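Long-range contacts in Non-structural protein 2 (Human rotavirus C, PDB 2GU0), which probably takes part in genome replication and packaging as an octamer that binds single-stranded RNA, hydrolyses nucleoside triphosphates and, with NSP5, forms viroplasms: residues 150-155 with 185-190; 161-166 with 192-197; 109-114 with 134-139; 208-213 with 223-228. All coordinates share one frame; numbering follows the deposited sequence.

Interaction 1: 150-155 with 185-190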
loop_
_atom_site.group_PDB
_atom_site.type_symbol
_atom_site.label_atom_id
_atom_site.label_comp_id
_atom_site.label_asym_id
_atom_site.label_seq_id
_atom_site.Cartn_x
_atom_site.Cartn_y
_atom_site.Cartn_z
ATOM N N PRO A 150 -9.527 1.006 40.808
ATOM C CA PRO A 150 -9.196 2.176 39.983
ATOM C C PRO A 150 -7.724 2.240 39.618
ATOM O O PRO A 150 -7.344 2.895 38.641
ATOM C CB PRO A 150 -9.607 3.346 40.866
ATOM C CG PRO A 150 -10.751 2.799 41.630
ATOM C CD PRO A 150 -10.253 1.421 42.021
ATOM N N LEU A 151 -6.907 1.532 40.392
ATOM C CA LEU A 151 -5.465 1.533 40.193
ATOM C C LEU A 151 -4.850 0.259 39.625
ATOM O O LEU A 151 -3.625 0.204 39.449
ATOM C CB LEU A 151 -4.785 1.855 41.524
ATOM C CG LEU A 151 -5.462 3.004 42.275
ATOM C CD1 LEU A 151 -4.925 3.079 43.671
ATOM C CD2 LEU A 151 -5.242 4.320 41.537
ATOM N N THR A 152 -5.660 -0.761 39.331
ATOM C CA THR A 152 -5.090 -2.009 38.816
ATOM C C THR A 152 -4.253 -1.757 37.583
ATOM O O THR A 152 -4.440 -0.769 36.887
ATOM C CB THR A 152 -6.151 -3.052 38.419
ATOM O OG1 THR A 152 -7.079 -3.219 39.482
ATOM C CG2 THR A 152 -5.491 -4.407 38.154
ATOM N N GLU A 153 -3.337 -2.672 37.311
ATOM C CA GLU A 153 -2.487 -2.550 36.148
ATOM C C GLU A 153 -3.232 -2.749 34.830
ATOM O O GLU A 153 -2.765 -2.291 33.801
ATOM C CB GLU A 153 -1.337 -3.562 36.222
ATOM C CG GLU A 153 -1.773 -5.017 36.226
ATOM C CD GLU A 153 -0.603 -5.991 36.130
ATOM O OE1 GLU A 153 0.003 -6.105 35.041
ATOM O OE2 GLU A 153 -0.294 -6.644 37.151
ATOM N N SER A 154 -4.391 -3.397 34.845
ATOM C CA SER A 154 -5.085 -3.653 33.588
ATOM C C SER A 154 -6.568 -3.276 33.427
ATOM O O SER A 154 -7.368 -3.404 34.352
ATOM C CB SER A 154 -4.887 -5.135 33.223
ATOM O OG SER A 154 -5.789 -5.578 32.227
ATOM N N ASN A 155 -6.886 -2.840 32.206
ATOM C CA ASN A 155 -8.210 -2.426 31.716
ATOM C C ASN A 155 -9.127 -3.583 31.407
ATOM O O ASN A 155 -10.321 -3.548 31.693
ATOM C CB ASN A 155 -8.082 -1.694 30.378
ATOM C CG ASN A 155 -7.811 -0.249 30.539
ATOM O OD1 ASN A 155 -7.565 0.449 29.572
ATOM N ND2 ASN A 155 -7.864 0.227 31.775
ATOM N N LYS A 185 -6.460 -10.839 37.430
ATOM C CA LYS A 185 -6.305 -10.203 38.731
ATOM C C LYS A 185 -7.639 -9.753 39.326
ATOM O O LYS A 185 -8.463 -9.135 38.650
ATOM C CB LYS A 185 -5.354 -9.009 38.633
ATOM C CG LYS A 185 -4.998 -8.415 39.990
ATOM C CD LYS A 185 -4.076 -7.201 39.899
ATOM C CE LYS A 185 -2.670 -7.577 39.484
ATOM N NZ LYS A 185 -1.767 -6.400 39.536
ATOM N N ILE A 186 -7.838 -10.077 40.601
ATOM C CA ILE A 186 -9.043 -9.709 41.339
ATOM C C ILE A 186 -8.689 -8.542 42.248
ATOM O O ILE A 186 -7.752 -8.629 43.025
ATOM C CB ILE A 186 -9.490 -10.853 42.243
ATOM C CG1 ILE A 186 -9.630 -12.139 41.438
ATOM C CG2 ILE A 186 -10.787 -10.500 42.916
ATOM C CD1 ILE A 186 -9.906 -13.335 42.315
ATOM N N THR A 187 -9.423 -7.447 42.165
ATOM C CA THR A 187 -9.132 -6.307 43.031
ATOM C C THR A 187 -10.446 -5.802 43.573
ATOM O O THR A 187 -11.435 -5.833 42.862
ATOM C CB THR A 187 -8.443 -5.150 42.256
ATOM O OG1 THR A 187 -9.324 -4.653 41.245
ATOM C CG2 THR A 187 -7.177 -5.629 41.597
ATOM N N ILE A 188 -10.475 -5.357 44.826
ATOM C CA ILE A 188 -11.716 -4.826 45.401
ATOM C C ILE A 188 -11.918 -3.398 44.899
ATOM O O ILE A 188 -10.949 -2.670 44.662
ATOM C CB ILE A 188 -11.684 -4.812 46.948
ATOM C CG1 ILE A 188 -10.408 -4.121 47.441
ATOM C CG2 ILE A 188 -11.802 -6.226 47.482
ATOM C CD1 ILE A 188 -10.180 -4.230 48.937
ATOM N N ASN A 189 -13.166 -2.989 44.734
ATOM C CA ASN A 189 -13.425 -1.648 44.235
ATOM C C ASN A 189 -13.330 -0.593 45.326
ATOM O O ASN A 189 -13.179 0.591 45.038
ATOM C CB ASN A 189 -14.802 -1.591 43.568
ATOM C CG ASN A 189 -15.004 -2.707 42.550
ATOM O OD1 ASN A 189 -14.104 -3.023 41.784
ATOM N ND2 ASN A 189 -16.193 -3.302 42.542
ATOM N N THR A 190 -13.403 -1.041 46.576
ATOM C CA THR A 190 -13.362 -0.167 47.746
ATOM C C THR A 190 -12.851 -0.933 48.956
ATOM O O THR A 190 -13.130 -2.123 49.104
ATOM C CB THR A 190 -14.762 0.339 48.080
ATOM O OG1 THR A 190 -15.155 1.323 47.124
ATOM C CG2 THR A 190 -14.802 0.926 49.465
#
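Lys-185, a predicted ATP-binding residue on strand 182-188 of the C-terminal sheet, meets Glu-153 of a loop in a buried salt bridge, with Lys-185 NZ 2.8 Å from Glu-153 OE2. The two side chains cross at about a right angle, and OE2 offers its anti lone pair. Lysine suits the place by its length: a bend at chi3 (-71°) sets CE off the otherwise extended chain, while Lys-185 CD lies 3.6 Å from the methyl CG2 of Thr-152. Lys-185 NZ also pairs with Glu-147, and Glu-153 OE1 accepts from Asn-113 and is hydrogen-bonded to Tyr-171, so both carboxylate oxygens have partners. Two residues further along the strand, compact threonines meet tip to tip, Thr-187 OG1 standing 3.2 Å from Thr-152 OG1; Thr-187 OG1 is hydrogen-bonded to Thr-149. The loop lies between strand 182-188 and helix 129-139, where Leu-151 packs on Leu-131, Ala-135 and Ile-138; strands 164-170 and 222-227 flank Lys-185 within the sheet.

Interaction 2: 161-166 with 192-197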
loop_
_atom_site.group_PDB
_atom_site.type_symbol
_atom_site.label_atom_id
_atom_site.label_comp_id
_atom_site.label_asym_id
_atom_site.label_seq_id
_atom_site.Cartn_x
_atom_site.Cartn_y
_atom_site.Cartn_z
ATOM N N ASP A 161 -18.810 -7.208 39.611
ATOM C CA ASP A 161 -20.047 -7.134 40.359
ATOM C C ASP A 161 -19.811 -5.894 41.229
ATOM O O ASP A 161 -18.824 -5.190 41.036
ATOM C CB ASP A 161 -20.283 -8.387 41.194
ATOM C CG ASP A 161 -19.186 -8.639 42.192
ATOM O OD1 ASP A 161 -18.796 -7.684 42.902
ATOM O OD2 ASP A 161 -18.724 -9.802 42.265
ATOM N N SER A 162 -20.675 -5.621 42.192
ATOM C CA SER A 162 -20.503 -4.407 42.983
ATOM C C SER A 162 -19.277 -4.302 43.880
ATOM O O SER A 162 -18.901 -3.200 44.277
ATOM C CB SER A 162 -21.751 -4.147 43.815
ATOM O OG SER A 162 -21.997 -5.244 44.661
ATOM N N TYR A 163 -18.642 -5.422 44.196
ATOM C CA TYR A 163 -17.488 -5.373 45.072
ATOM C C TYR A 163 -16.178 -5.694 44.407
ATOM O O TYR A 163 -15.176 -5.048 44.692
ATOM C CB TYR A 163 -17.673 -6.306 46.268
ATOM C CG TYR A 163 -18.733 -5.847 47.236
ATOM C CD1 TYR A 163 -19.989 -6.473 47.281
ATOM C CD2 TYR A 163 -18.507 -4.750 48.078
ATOM C CE1 TYR A 163 -20.996 -6.016 48.134
ATOM C CE2 TYR A 163 -19.509 -4.288 48.932
ATOM C CZ TYR A 163 -20.752 -4.926 48.950
ATOM O OH TYR A 163 -21.753 -4.453 49.763
ATOM N N PHE A 164 -16.172 -6.687 43.524
ATOM C CA PHE A 164 -14.928 -7.070 42.871
ATOM C C PHE A 164 -14.874 -6.776 41.386
ATOM O O PHE A 164 -15.884 -6.442 40.764
ATOM C CB PHE A 164 -14.668 -8.562 43.055
ATOM C CG PHE A 164 -14.892 -9.055 44.445
ATOM C CD1 PHE A 164 -16.170 -9.405 44.870
ATOM C CD2 PHE A 164 -13.821 -9.212 45.317
ATOM C CE1 PHE A 164 -16.382 -9.910 46.141
ATOM C CE2 PHE A 164 -14.014 -9.711 46.579
ATOM C CZ PHE A 164 -15.307 -10.066 47.002
ATOM N N THR A 165 -13.678 -6.931 40.824
ATOM C CA THR A 165 -13.452 -6.735 39.406
ATOM C C THR A 165 -12.356 -7.687 38.963
ATOM O O THR A 165 -11.314 -7.772 39.601
ATOM C CB THR A 165 -13.008 -5.298 39.102
ATOM O OG1 THR A 165 -14.076 -4.394 39.401
ATOM C CG2 THR A 165 -12.648 -5.155 37.637
ATOM N N ILE A 166 -12.586 -8.424 37.883
ATOM C CA ILE A 166 -11.559 -9.332 37.383
ATOM C C ILE A 166 -10.994 -8.761 36.084
ATOM O O ILE A 166 -11.736 -8.464 35.161
ATOM C CB ILE A 166 -12.123 -10.744 37.106
ATOM C CG1 ILE A 166 -12.705 -11.342 38.377
ATOM C CG2 ILE A 166 -11.014 -11.658 36.623
ATOM C CD1 ILE A 166 -13.207 -12.752 38.185
ATOM N N THR A 192 -13.931 -1.178 51.615
ATOM C CA THR A 192 -15.061 -1.427 52.509
ATOM C C THR A 192 -15.237 -2.913 52.836
ATOM O O THR A 192 -14.850 -3.784 52.053
ATOM C CB THR A 192 -16.385 -0.887 51.903
ATOM O OG1 THR A 192 -17.431 -0.966 52.879
ATOM C CG2 THR A 192 -16.798 -1.705 50.690
ATOM N N ASP A 193 -15.821 -3.194 53.998
ATOM C CA ASP A 193 -16.055 -4.572 54.431
ATOM C C ASP A 193 -16.964 -5.255 53.429
ATOM O O ASP A 193 -18.026 -4.737 53.090
ATOM C CB ASP A 193 -16.723 -4.601 55.810
ATOM C CG ASP A 193 -16.080 -3.640 56.790
ATOM O OD1 ASP A 193 -14.842 -3.719 56.973
ATOM O OD2 ASP A 193 -16.817 -2.808 57.374
ATOM N N ILE A 194 -16.550 -6.423 52.963
ATOM C CA ILE A 194 -17.333 -7.162 51.990
ATOM C C ILE A 194 -18.193 -8.245 52.628
ATOM O O ILE A 194 -17.676 -9.213 53.172
ATOM C CB ILE A 194 -16.410 -7.800 50.928
ATOM C CG1 ILE A 194 -15.801 -6.704 50.056
ATOM C CG2 ILE A 194 -17.181 -8.771 50.072
ATOM C CD1 ILE A 194 -14.832 -7.220 49.024
ATOM N N PRO A 195 -19.528 -8.092 52.561
ATOM C CA PRO A 195 -20.483 -9.047 53.125
ATOM C C PRO A 195 -20.157 -10.478 52.719
ATOM O O PRO A 195 -19.718 -10.728 51.600
ATOM C CB PRO A 195 -21.811 -8.584 52.544
ATOM C CG PRO A 195 -21.634 -7.120 52.442
ATOM C CD PRO A 195 -20.241 -6.998 51.878
ATOM N N ASP A 196 -20.377 -11.415 53.631
ATOM C CA ASP A 196 -20.105 -12.818 53.360
ATOM C C ASP A 196 -20.919 -13.355 52.187
ATOM O O ASP A 196 -20.427 -14.180 51.417
ATOM C CB ASP A 196 -20.387 -13.652 54.608
ATOM C CG ASP A 196 -19.345 -13.450 55.690
ATOM O OD1 ASP A 196 -18.184 -13.861 55.472
ATOM O OD2 ASP A 196 -19.684 -12.881 56.752
ATOM N N ARG A 197 -22.162 -12.894 52.053
ATOM C CA ARG A 197 -23.023 -13.350 50.967
ATOM C C ARG A 197 -22.385 -13.119 49.599
ATOM O O ARG A 197 -22.483 -13.966 48.712
ATOM C CB ARG A 197 -24.382 -12.651 51.017
ATOM C CG ARG A 197 -25.258 -12.997 49.821
ATOM C CD ARG A 197 -26.537 -12.180 49.772
ATOM N NE ARG A 197 -27.075 -12.111 48.411
ATOM C CZ ARG A 197 -28.250 -11.574 48.088
ATOM N NH1 ARG A 197 -29.031 -11.058 49.032
ATOM N NH2 ARG A 197 -28.641 -11.540 46.817
#
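Asp-161 OD1 is gripped by two backbone N-H groups, those of Tyr-163 and Phe-164, the residues whose rings meet the segment 192-197. Tyr-163 N lies 2.6 Å from Asp-161 OD1. Phe-164 N approaches Asp-161 OD1 at 2.9 Å from the syn side, 34° out of the carboxylate plane. A short acidic side chain can fold back in this way and hold the turn. Tyr-163 CG is anti to the carbonyl carbon (chi1 -69°), and its ring lies beside Ile-194. Beta-branching suits Ile-194 to a wedge between two rings: its CG1 lies 3.9 Å from Tyr-163 CD2, and the same arm ends with CD1 3.5 Å from Phe-164 CZ, while the CG2 branch meets that ring end too. Pro-195 crosses Tyr-163 at about a right angle, Pro-195 CD standing 3.6 Å from Tyr-163 CZ. Phe-164 also stacks on Phe-202 of helix 196-209. This Asx turn lies in the short link between antiparallel strands 157-160 and 164-170; Pro-195 is the N-cap of helix 196-209, which packs against their sheet in the HIT-like C-terminal part.

Interaction 3: 109-114 with 134-139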
loop_
_atom_site.group_PDB
_atom_site.type_symbol
_atom_site.label_atom_id
_atom_site.label_comp_id
_atom_site.label_asym_id
_atom_site.label_seq_id
_atom_site.Cartn_x
_atom_site.Cartn_y
_atom_site.Cartn_z
ATOM N N ARG A 109 6.307 -5.182 33.906
ATOM C CA ARG A 109 5.160 -5.622 33.127
ATOM C C ARG A 109 3.893 -4.964 33.611
ATOM O O ARG A 109 2.962 -4.735 32.836
ATOM C CB ARG A 109 5.026 -7.136 33.186
ATOM C CG ARG A 109 6.243 -7.871 32.659
ATOM C CD ARG A 109 5.930 -9.331 32.450
ATOM N NE ARG A 109 7.119 -10.168 32.554
ATOM C CZ ARG A 109 7.851 -10.276 33.660
ATOM N NH1 ARG A 109 7.521 -9.593 34.762
ATOM N NH2 ARG A 109 8.911 -11.069 33.668
ATOM N N HIS A 110 3.863 -4.660 34.902
ATOM C CA HIS A 110 2.724 -3.988 35.511
ATOM C C HIS A 110 2.707 -2.571 34.905
ATOM O O HIS A 110 1.681 -2.109 34.424
ATOM C CB HIS A 110 2.913 -3.976 37.044
ATOM C CG HIS A 110 1.819 -3.295 37.814
ATOM N ND1 HIS A 110 1.412 -3.731 39.055
ATOM C CD2 HIS A 110 1.129 -2.153 37.578
ATOM C CE1 HIS A 110 0.525 -2.889 39.555
ATOM N NE2 HIS A 110 0.335 -1.920 38.679
ATOM N N LEU A 111 3.853 -1.897 34.893
ATOM C CA LEU A 111 3.916 -0.545 34.340
ATOM C C LEU A 111 3.542 -0.537 32.877
ATOM O O LEU A 111 2.892 0.401 32.399
ATOM C CB LEU A 111 5.315 0.048 34.496
ATOM C CG LEU A 111 5.697 0.406 35.927
ATOM C CD1 LEU A 111 7.153 0.783 35.987
ATOM C CD2 LEU A 111 4.816 1.545 36.408
ATOM N N GLU A 112 3.961 -1.577 32.160
ATOM C CA GLU A 112 3.657 -1.656 30.745
ATOM C C GLU A 112 2.153 -1.690 30.572
ATOM O O GLU A 112 1.629 -1.157 29.604
ATOM C CB GLU A 112 4.312 -2.882 30.107
ATOM C CG GLU A 112 3.674 -3.298 28.790
ATOM C CD GLU A 112 4.664 -3.488 27.653
ATOM O OE1 GLU A 112 5.805 -3.919 27.908
ATOM O OE2 GLU A 112 4.290 -3.229 26.492
ATOM N N ASN A 113 1.443 -2.307 31.507
ATOM C CA ASN A 113 -0.002 -2.325 31.377
ATOM C C ASN A 113 -0.575 -0.962 31.718
ATOM O O ASN A 113 -1.502 -0.502 31.049
ATOM C CB ASN A 113 -0.633 -3.407 32.249
ATOM C CG ASN A 113 -0.819 -4.706 31.502
ATOM O OD1 ASN A 113 -1.008 -4.706 30.284
ATOM N ND2 ASN A 113 -0.792 -5.819 32.222
ATOM N N LEU A 114 -0.028 -0.301 32.740
ATOM C CA LEU A 114 -0.527 1.027 33.084
ATOM C C LEU A 114 -0.428 1.948 31.868
ATOM O O LEU A 114 -1.320 2.760 31.638
ATOM C CB LEU A 114 0.239 1.627 34.260
ATOM C CG LEU A 114 -0.065 1.053 35.649
ATOM C CD1 LEU A 114 0.870 1.666 36.665
ATOM C CD2 LEU A 114 -1.487 1.334 36.032
ATOM N N LYS A 134 -0.746 7.689 41.588
ATOM C CA LYS A 134 -0.865 6.641 42.603
ATOM C C LYS A 134 -0.694 5.251 42.011
ATOM O O LYS A 134 0.003 4.419 42.587
ATOM C CB LYS A 134 -2.218 6.728 43.322
ATOM C CG LYS A 134 -2.205 7.565 44.586
ATOM C CD LYS A 134 -3.615 7.864 45.077
ATOM C CE LYS A 134 -3.596 8.885 46.216
ATOM N NZ LYS A 134 -4.971 9.284 46.621
ATOM N N ALA A 135 -1.335 4.997 40.870
ATOM C CA ALA A 135 -1.238 3.694 40.211
ATOM C C ALA A 135 0.216 3.365 39.864
ATOM O O ALA A 135 0.684 2.234 40.064
ATOM C CB ALA A 135 -2.093 3.677 38.940
ATOM N N VAL A 136 0.920 4.364 39.344
ATOM C CA VAL A 136 2.311 4.199 38.967
ATOM C C VAL A 136 3.224 4.029 40.169
ATOM O O VAL A 136 4.159 3.231 40.135
ATOM C CB VAL A 136 2.811 5.392 38.154
ATOM C CG1 VAL A 136 4.311 5.287 37.966
ATOM C CG2 VAL A 136 2.099 5.444 36.822
ATOM N N MET A 137 2.977 4.788 41.229
ATOM C CA MET A 137 3.813 4.651 42.409
ATOM C C MET A 137 3.666 3.239 42.934
ATOM O O MET A 137 4.662 2.598 43.263
ATOM C CB MET A 137 3.430 5.662 43.489
ATOM C CG MET A 137 3.837 7.084 43.159
ATOM S SD MET A 137 5.578 7.225 42.707
ATOM C CE MET A 137 6.346 7.198 44.298
ATOM N N ILE A 138 2.431 2.747 43.011
ATOM C CA ILE A 138 2.221 1.380 43.474
ATOM C C ILE A 138 3.055 0.443 42.584
ATOM O O ILE A 138 3.863 -0.339 43.080
ATOM C CB ILE A 138 0.718 0.965 43.409
ATOM C CG1 ILE A 138 -0.059 1.627 44.543
ATOM C CG2 ILE A 138 0.574 -0.537 43.521
ATOM C CD1 ILE A 138 -1.542 1.335 44.509
ATOM N N ALA A 139 2.883 0.550 41.271
ATOM C CA ALA A 139 3.612 -0.291 40.333
ATOM C C ALA A 139 5.135 -0.241 40.512
ATOM O O ALA A 139 5.837 -1.200 40.161
ATOM C CB ALA A 139 3.245 0.103 38.922
#
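Ala-139 of helix 129-139 pushes its methyl into a hollow of helix 108-119 walled by His-110, Leu-111 and Leu-114. The two segments run nearly antiparallel, at 165°, with axes 9.6 Å apart, and the small alanine suits a spot where larger neighbours close in. The imidazole of His-110 forms one flat wall. Its CG stands anti to the backbone N (chi1 179°), and Ala-139 CB lies over one face of the His-110 ring, offset toward the rim and 3.7 Å from the ring centroid, in a CH-pi contact. Leu-111 supplies a second wall with CD2, 3.3 Å from Ala-139 CB; the same methyl touches CG1 of Val-136, whose side chain it crosses at about a right angle.

Leu-114 is the bump in the other direction. Its CD1 settles into the groove between Ala-135, Val-136 and Ala-139, lying 3.5 Å from Ala-135 O and 3.6 Å from Ala-139 CB, while the other methyl, CD2, rests 3.8 Å from Ala-135 CB. Leu-114 CG also lies at the edge of the His-110 ring, in its plane, which packs the two residues of one helix against each other. Helix 74-90 adjoins the pair, with Leu-79 and Leu-83 on Leu-111 and Thr-86 on Val-136; near the ring of His-110 are Glu-153 in its loop and Lys-185 on strand 182-188.

Interaction 4: 208-213 with 223-228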
loop_
_atom_site.group_PDB
_atom_site.type_symbol
_atom_site.label_atom_id
_atom_site.label_comp_id
_atom_site.label_asym_id
_atom_site.label_seq_id
_atom_site.Cartn_x
_atom_site.Cartn_y
_atom_site.Cartn_z
ATOM N N TYR A 208 -16.752 -21.763 38.799
ATOM C CA TYR A 208 -17.332 -22.178 37.533
ATOM C C TYR A 208 -16.708 -21.485 36.303
ATOM O O TYR A 208 -16.531 -22.115 35.259
ATOM C CB TYR A 208 -18.849 -21.952 37.565
ATOM C CG TYR A 208 -19.546 -22.339 36.289
ATOM C CD1 TYR A 208 -19.770 -23.677 35.967
ATOM C CD2 TYR A 208 -19.941 -21.368 35.376
ATOM C CE1 TYR A 208 -20.372 -24.036 34.760
ATOM C CE2 TYR A 208 -20.541 -21.713 34.173
ATOM C CZ TYR A 208 -20.752 -23.045 33.866
ATOM O OH TYR A 208 -21.331 -23.373 32.660
ATOM N N ASN A 209 -16.352 -20.207 36.433
ATOM C CA ASN A 209 -15.762 -19.450 35.316
ATOM C C ASN A 209 -14.241 -19.538 35.146
ATOM O O ASN A 209 -13.718 -19.204 34.084
ATOM C CB ASN A 209 -16.162 -17.982 35.420
ATOM C CG ASN A 209 -17.596 -17.757 35.041
ATOM O OD1 ASN A 209 -17.928 -17.699 33.852
ATOM N ND2 ASN A 209 -18.472 -17.652 36.045
ATOM N N PHE A 210 -13.538 -19.961 36.192
ATOM C CA PHE A 210 -12.085 -20.094 36.159
ATOM C C PHE A 210 -11.733 -21.344 36.950
ATOM O O PHE A 210 -10.957 -21.277 37.900
ATOM C CB PHE A 210 -11.409 -18.893 36.826
ATOM C CG PHE A 210 -11.753 -17.568 36.209
ATOM C CD1 PHE A 210 -12.998 -16.984 36.427
ATOM C CD2 PHE A 210 -10.837 -16.908 35.395
ATOM C CE1 PHE A 210 -13.328 -15.766 35.846
ATOM C CE2 PHE A 210 -11.159 -15.688 34.807
ATOM C CZ PHE A 210 -12.411 -15.116 35.035
ATOM N N ASN A 211 -12.300 -22.482 36.560
ATOM C CA ASN A 211 -12.054 -23.716 37.292
ATOM C C ASN A 211 -10.606 -24.177 37.265
ATOM O O ASN A 211 -10.158 -24.848 38.187
ATOM C CB ASN A 211 -12.987 -24.841 36.802
ATOM C CG ASN A 211 -12.449 -25.582 35.590
ATOM O OD1 ASN A 211 -12.472 -25.072 34.470
ATOM N ND2 ASN A 211 -11.963 -26.800 35.815
ATOM N N LYS A 212 -9.870 -23.813 36.221
ATOM C CA LYS A 212 -8.461 -24.202 36.110
ATOM C C LYS A 212 -7.547 -23.357 37.006
ATOM O O LYS A 212 -6.361 -23.667 37.176
ATOM C CB LYS A 212 -7.984 -24.068 34.660
ATOM C CG LYS A 212 -8.471 -25.145 33.712
ATOM C CD LYS A 212 -7.912 -24.894 32.320
ATOM C CE LYS A 212 -8.170 -26.066 31.371
ATOM N NZ LYS A 212 -7.705 -25.791 29.962
ATOM N N PHE A 213 -8.101 -22.302 37.591
ATOM C CA PHE A 213 -7.319 -21.395 38.421
ATOM C C PHE A 213 -7.570 -21.426 39.915
ATOM O O PHE A 213 -8.554 -21.971 40.394
ATOM C CB PHE A 213 -7.525 -19.962 37.951
ATOM C CG PHE A 213 -7.308 -19.766 36.491
ATOM C CD1 PHE A 213 -8.220 -20.252 35.574
ATOM C CD2 PHE A 213 -6.211 -19.058 36.032
ATOM C CE1 PHE A 213 -8.048 -20.034 34.232
ATOM C CE2 PHE A 213 -6.034 -18.838 34.681
ATOM C CZ PHE A 213 -6.961 -19.329 33.780
ATOM N N TRP A 223 -5.813 -10.059 44.477
ATOM C CA TRP A 223 -5.525 -11.459 44.195
ATOM C C TRP A 223 -5.216 -11.825 42.754
ATOM O O TRP A 223 -5.665 -11.177 41.812
ATOM C CB TRP A 223 -6.700 -12.298 44.703
ATOM C CG TRP A 223 -7.034 -11.977 46.115
ATOM C CD1 TRP A 223 -6.539 -12.581 47.225
ATOM C CD2 TRP A 223 -7.837 -10.889 46.577
ATOM N NE1 TRP A 223 -6.976 -11.937 48.353
ATOM C CE2 TRP A 223 -7.775 -10.892 47.984
ATOM C CE3 TRP A 223 -8.598 -9.904 45.935
ATOM C CZ2 TRP A 223 -8.443 -9.947 48.770
ATOM C CZ3 TRP A 223 -9.265 -8.958 46.715
ATOM C CH2 TRP A 223 -9.181 -8.988 48.123
ATOM N N ARG A 224 -4.444 -12.889 42.594
ATOM C CA ARG A 224 -4.077 -13.353 41.269
ATOM C C ARG A 224 -4.621 -14.762 41.000
ATOM O O ARG A 224 -4.399 -15.684 41.777
ATOM C CB ARG A 224 -2.546 -13.322 41.116
ATOM C CG ARG A 224 -2.064 -13.490 39.677
ATOM C CD ARG A 224 -0.588 -13.152 39.515
ATOM N NE ARG A 224 -0.334 -11.728 39.703
ATOM C CZ ARG A 224 0.213 -10.928 38.786
ATOM N NH1 ARG A 224 0.569 -11.406 37.595
ATOM N NH2 ARG A 224 0.420 -9.643 39.072
ATOM N N LEU A 225 -5.369 -14.904 39.910
ATOM C CA LEU A 225 -5.910 -16.196 39.504
ATOM C C LEU A 225 -4.792 -16.858 38.709
ATOM O O LEU A 225 -4.424 -16.367 37.641
ATOM C CB LEU A 225 -7.144 -16.016 38.609
ATOM C CG LEU A 225 -8.420 -15.574 39.329
ATOM C CD1 LEU A 225 -9.483 -15.218 38.326
ATOM C CD2 LEU A 225 -8.904 -16.687 40.234
ATOM N N VAL A 226 -4.245 -17.952 39.234
ATOM C CA VAL A 226 -3.154 -18.645 38.565
ATOM C C VAL A 226 -3.528 -20.073 38.222
ATOM O O VAL A 226 -4.451 -20.633 38.810
ATOM C CB VAL A 226 -1.887 -18.644 39.440
ATOM C CG1 VAL A 226 -1.469 -17.215 39.722
ATOM C CG2 VAL A 226 -2.141 -19.374 40.754
ATOM N N LEU A 227 -2.825 -20.660 37.259
ATOM C CA LEU A 227 -3.104 -22.033 36.854
ATOM C C LEU A 227 -2.688 -23.000 37.952
ATOM O O LEU A 227 -1.649 -22.803 38.589
ATOM C CB LEU A 227 -2.350 -22.387 35.567
ATOM C CG LEU A 227 -3.011 -22.271 34.185
ATOM C CD1 LEU A 227 -4.417 -21.744 34.316
ATOM C CD2 LEU A 227 -2.166 -21.382 33.294
ATOM N N HIS A 228 -3.495 -24.039 38.175
ATOM C CA HIS A 228 -3.173 -25.031 39.199
ATOM C C HIS A 228 -1.748 -25.535 38.971
ATOM O O HIS A 228 -1.000 -25.789 39.920
ATOM C CB HIS A 228 -4.154 -26.206 39.149
ATOM C CG HIS A 228 -5.543 -25.864 39.602
ATOM N ND1 HIS A 228 -5.799 -25.203 40.784
ATOM C CD2 HIS A 228 -6.751 -26.125 39.050
ATOM C CE1 HIS A 228 -7.105 -25.074 40.940
ATOM N NE2 HIS A 228 -7.705 -25.626 39.902
#
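The side chains of Phe-213 and Leu-227 lie side by side and point the same way, with Leu-227 CD1 in CH-pi contact over one face of the Phe-213 ring, 3.6 Å from its centroid. A second CH-pi contact places Leu-225 CD1 over a face of Phe-210, 3.9 Å from that centroid, the two side chains crossing at about a right angle. The flat Phe-213 ring offers its opposite face to Phe-210 CD2.

The backbone makes the framework. After helix 196-209 a type I turn from Phe-210 to Phe-213 leads into strand 213-216, outermost in this chain's sheet and antiparallel to strand 222-227; Phe-213 and Leu-227 form a non-hydrogen-bonded pair, and Phe-213 CA makes a CA-H...O contact with Val-226 O at 3.0 Å. Both segments fall in the predicted RNA-binding region.

Two hydrogen bonds involve His-228. His-228 N donates to Lys-212 O at 3.1 Å. With CG anti to the carbonyl carbon (chi1 -70°), the imidazole lies against the turn, and His-228 NE2 gives a bent bond to Asn-211 O, 3.1 Å long with 135° at the hydrogen; Lys-212 O stands over one face of this ring. Asn-211 ND2 bonds to Tyr-208 O of a neighbouring subunit.

How the interactions relate
Interactions 1 and 3 are buried, interaction 4 is partly so, and interaction 2 lies at the surface. Interactions 1, 2 and 4 share one antiparallel sheet: strand 182-188 of interaction 1 lies between strand 164-170 of interaction 2 and strand 222-227 of interaction 4, and helix 196-209 starts at interaction 2 and ends at interaction 4. Interaction 3 belongs to the N-terminal part and touches interaction 1 where His-110 packs on Glu-153. Chemistry follows place: charges and hydroxyls meet beside the predicted nucleotide site, and rings meet aliphatics at the surface hairpin. Interactions 3 and 4 both have CH-pi contacts, but only interaction 4 adds backbone and imidazole hydrogen bonds between its segments.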